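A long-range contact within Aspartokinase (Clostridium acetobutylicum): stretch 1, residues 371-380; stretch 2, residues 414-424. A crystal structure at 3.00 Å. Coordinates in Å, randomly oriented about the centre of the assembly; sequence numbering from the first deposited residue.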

# COMPACT_ATOMS: atom_id res chain seq x y z
N HIS B 371 -11.06 -6.42 8.89
CA HIS B 371 -11.03 -7.85 8.62
C HIS B 371 -9.71 -8.43 9.03
O HIS B 371 -8.70 -8.19 8.37
N PRO B 372 -9.68 -9.19 10.14
CA PRO B 372 -8.44 -9.81 10.63
C PRO B 372 -8.20 -11.20 10.02
O PRO B 372 -8.80 -11.53 9.00
N ASN B 373 -7.31 -11.98 10.63
CA ASN B 373 -7.11 -13.38 10.26
C ASN B 373 -6.48 -13.58 8.88
O ASN B 373 -6.76 -14.55 8.18
N MSE B 374 -5.60 -12.65 8.52
CA MSE B 374 -4.82 -12.75 7.29
C MSE B 374 -3.41 -13.15 7.65
O MSE B 374 -2.90 -12.80 8.72
N ALA B 375 -2.78 -13.91 6.76
CA ALA B 375 -1.34 -14.18 6.83
C ALA B 375 -0.71 -13.80 5.49
O ALA B 375 -1.39 -13.77 4.45
N LEU B 376 0.58 -13.49 5.52
CA LEU B 376 1.31 -13.05 4.33
C LEU B 376 2.30 -14.12 3.93
O LEU B 376 2.99 -14.68 4.77
N VAL B 377 2.35 -14.40 2.63
CA VAL B 377 3.32 -15.32 2.07
C VAL B 377 4.15 -14.58 1.02
O VAL B 377 3.61 -14.07 0.03
N ALA B 378 5.45 -14.50 1.28
CA ALA B 378 6.36 -13.84 0.37
C ALA B 378 7.14 -14.90 -0.36
O ALA B 378 7.79 -15.74 0.26
N THR B 379 7.07 -14.86 -1.69
CA THR B 379 7.83 -15.80 -2.49
C THR B 379 8.84 -14.97 -3.30
O THR B 379 8.46 -14.03 -3.98
N VAL B 380 10.12 -15.33 -3.17
CA VAL B 380 11.22 -14.44 -3.53
C VAL B 380 12.18 -15.11 -4.50
O VAL B 380 12.42 -16.32 -4.42
N GLU B 414 10.89 -6.06 -7.83
CA GLU B 414 11.04 -6.88 -9.03
C GLU B 414 11.27 -8.37 -8.77
O GLU B 414 10.96 -9.20 -9.61
N ILE B 415 11.79 -8.71 -7.59
CA ILE B 415 12.17 -10.09 -7.29
C ILE B 415 11.26 -10.74 -6.24
O ILE B 415 11.70 -11.58 -5.46
N ASN B 416 9.97 -10.38 -6.24
CA ASN B 416 9.13 -10.70 -5.10
C ASN B 416 7.62 -10.54 -5.31
O ASN B 416 7.15 -9.43 -5.55
N VAL B 417 6.87 -11.63 -5.21
CA VAL B 417 5.40 -11.56 -5.13
C VAL B 417 4.91 -11.93 -3.74
O VAL B 417 5.28 -12.99 -3.20
N ILE B 418 4.07 -11.07 -3.17
CA ILE B 418 3.49 -11.30 -1.87
C ILE B 418 2.00 -11.57 -2.03
O ILE B 418 1.29 -10.85 -2.73
N VAL B 419 1.55 -12.62 -1.36
CA VAL B 419 0.17 -13.04 -1.42
C VAL B 419 -0.33 -13.06 0.00
O VAL B 419 0.40 -13.50 0.90
N GLY B 420 -1.55 -12.58 0.20
CA GLY B 420 -2.17 -12.56 1.53
C GLY B 420 -3.36 -13.48 1.56
O GLY B 420 -4.17 -13.48 0.65
N VAL B 421 -3.45 -14.29 2.62
CA VAL B 421 -4.47 -15.33 2.72
C VAL B 421 -4.93 -15.55 4.14
O VAL B 421 -4.25 -15.15 5.09
N GLU B 422 -6.08 -16.21 4.28
CA GLU B 422 -6.62 -16.61 5.58
C GLU B 422 -5.58 -17.36 6.40
O GLU B 422 -4.90 -18.25 5.89
N THR B 423 -5.48 -17.01 7.68
CA THR B 423 -4.47 -17.61 8.56
C THR B 423 -4.58 -19.13 8.66
O THR B 423 -3.58 -19.81 8.86
N VAL B 424 -5.79 -19.67 8.52
CA VAL B 424 -5.97 -21.12 8.46
C VAL B 424 -5.22 -21.74 7.28
O VAL B 424 -4.62 -22.81 7.41

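The two stretches are neighbouring antiparallel strands of one sheet, and together they bury 727 Å² between them. The backbone holds them together. Paired hydrogen bonds join Ala-375 with Val-421, Val-377 with Val-419, and Thr-379 with Val-417. Within the middle pair, Val-377 N to Val-419 O is 2.8 Å and Val-419 N to Val-377 O is 2.9 Å. At one end, Thr-423 N donates to Asn-373 O at 2.8 Å. Because the strands lie side by side, most side chains rise from the two faces of the sheet rather than pointing straight at the partner strand.

One face carries Ala-375, Val-377 and Thr-379, with Val-417, Val-419 and Val-421. These residues sit in the hydrogen-bonded pairs, where the CA atoms are 5.2 to 5.5 Å apart. Val-377 and Val-417 are in the t rotamer and Val-421 is in m. Val-419, at 137°, and Thr-379, at 142°, lie between wells. Ala-375 and Val-377 are well covered by the opposite strand, although the tightest contacts here are made by the backbone.

The other face carries Leu-376, Ala-378 and Val-380, with Asn-416 and Ile-418. Apolar contacts here are loose. Ala-378 CB lies 4.3 Å from Ile-418 CG1, and Leu-376 CD2 lies 4.5 Å from Ile-418 CG2. Leu-376 has chi1 m and chi2 t, which brings CD2 to 3.9 Å from Gly-420 CA. Ile-418 has chi1 m, with chi2 off at 132°. Gly-420 has no side chain. A CB in its place would fall 3.1 Å from Met-374 SE and 3.4 Å from Leu-376 CD2, both tight. Met-374 is a selenomethionine with chi1 t. Its CA-to-CB bond points away from the other stretch, yet SE approaches Gly-420 CA to 4.2 Å.

Polar side chains add few contacts. Asn-416 is t, and its OD1 lies 4.0 Å from Val-380 CG2 and 4.1 Å from Ala-378 CB. Val-380 is also t. Thr-423, in the m rotamer, places OG1 3.0 Å from Asn-373 O, beside the bond made by its own backbone nitrogen. Glu-422 starts away from stretch 1, but its end turns back. Its OE2 is 3.8 Å from Asn-373 CB and 3.3 Å from Asn-373 O; OE2 and this O are both acceptors and form no hydrogen bond. Asn-373 is m, and its CA-to-CB bond runs sideways to stretch 2. No salt bridge links the stretches.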

# COMPACT_ATOMS: atom_id res chain seq x y z
CB HIS B 371 -11.27 -8.11 7.14
CG HIS B 371 -12.38 -7.28 6.56
ND1 HIS B 371 -13.67 -7.62 6.66
CD2 HIS B 371 -12.35 -6.08 5.84
CE1 HIS B 371 -14.43 -6.70 6.04
NE2 HIS B 371 -13.62 -5.76 5.54
CB PRO B 372 -8.70 -9.91 12.13
CG PRO B 372 -10.17 -10.15 12.22
CD PRO B 372 -10.81 -9.44 11.06
CB ASN B 373 -8.42 -14.18 10.38
CG ASN B 373 -8.96 -14.21 11.80
OD1 ASN B 373 -10.09 -13.81 12.04
ND2 ASN B 373 -8.15 -14.70 12.73
CB MSE B 374 -4.82 -11.40 6.57
CG MSE B 374 -3.94 -11.39 5.33
SE MSE B 374 -4.71 -10.21 3.96
CE MSE B 374 -3.55 -8.65 4.28
CB ALA B 375 -1.09 -15.64 7.15
CB LEU B 376 2.05 -11.75 4.60
CG LEU B 376 1.15 -10.56 4.89
CD1 LEU B 376 1.99 -9.32 5.12
CD2 LEU B 376 0.15 -10.32 3.77
CB VAL B 377 2.64 -16.56 1.45
CG1 VAL B 377 3.68 -17.56 0.96
CG2 VAL B 377 1.72 -17.20 2.46
CB ALA B 378 7.31 -12.93 1.13
CB THR B 379 6.92 -16.73 -3.32
OG1 THR B 379 7.50 -16.96 -4.60
CG2 THR B 379 5.51 -16.14 -3.47
CB VAL B 380 12.00 -14.02 -2.26
CG1 VAL B 380 13.11 -13.04 -2.59
CG2 VAL B 380 11.06 -13.38 -1.26
CB GLU B 414 12.18 -6.33 -9.90
CG GLU B 414 11.90 -4.96 -10.53
CD GLU B 414 12.41 -4.84 -11.96
OE1 GLU B 414 13.64 -4.89 -12.17
OE2 GLU B 414 11.56 -4.70 -12.87
CB ILE B 415 13.64 -10.15 -6.80
CG1 ILE B 415 13.85 -9.25 -5.58
CG2 ILE B 415 14.59 -9.72 -7.91
CD1 ILE B 415 15.09 -9.62 -4.79
CB ASN B 416 9.61 -9.82 -3.94
CG ASN B 416 8.59 -9.67 -2.84
OD1 ASN B 416 8.25 -10.64 -2.16
ND2 ASN B 416 8.12 -8.45 -2.62
CB VAL B 417 4.68 -12.48 -6.13
CG1 VAL B 417 3.18 -12.37 -5.94
CG2 VAL B 417 5.06 -12.11 -7.55
CB ILE B 418 3.68 -10.09 -0.94
CG1 ILE B 418 5.16 -9.76 -0.81
CG2 ILE B 418 3.08 -10.39 0.42
CD1 ILE B 418 5.44 -8.28 -0.99
CB VAL B 419 0.08 -14.45 -2.01
CG1 VAL B 419 -0.91 -15.29 -1.24
CG2 VAL B 419 -0.29 -14.38 -3.47
CB VAL B 421 -3.93 -16.69 2.24
CG1 VAL B 421 -3.57 -16.63 0.76
CG2 VAL B 421 -2.74 -17.13 3.09
CB GLU B 422 -7.84 -17.52 5.41
CG GLU B 422 -8.95 -17.28 6.42
CD GLU B 422 -9.73 -16.01 6.12
OE1 GLU B 422 -10.23 -15.85 4.98
OE2 GLU B 422 -9.83 -15.16 7.04
CB THR B 423 -4.52 -17.01 9.96
OG1 THR B 423 -4.54 -15.58 9.84
CG2 THR B 423 -3.31 -17.42 10.75
CB VAL B 424 -7.46 -21.51 8.40
CG1 VAL B 424 -8.12 -21.00 7.13
CG2 VAL B 424 -7.62 -23.02 8.51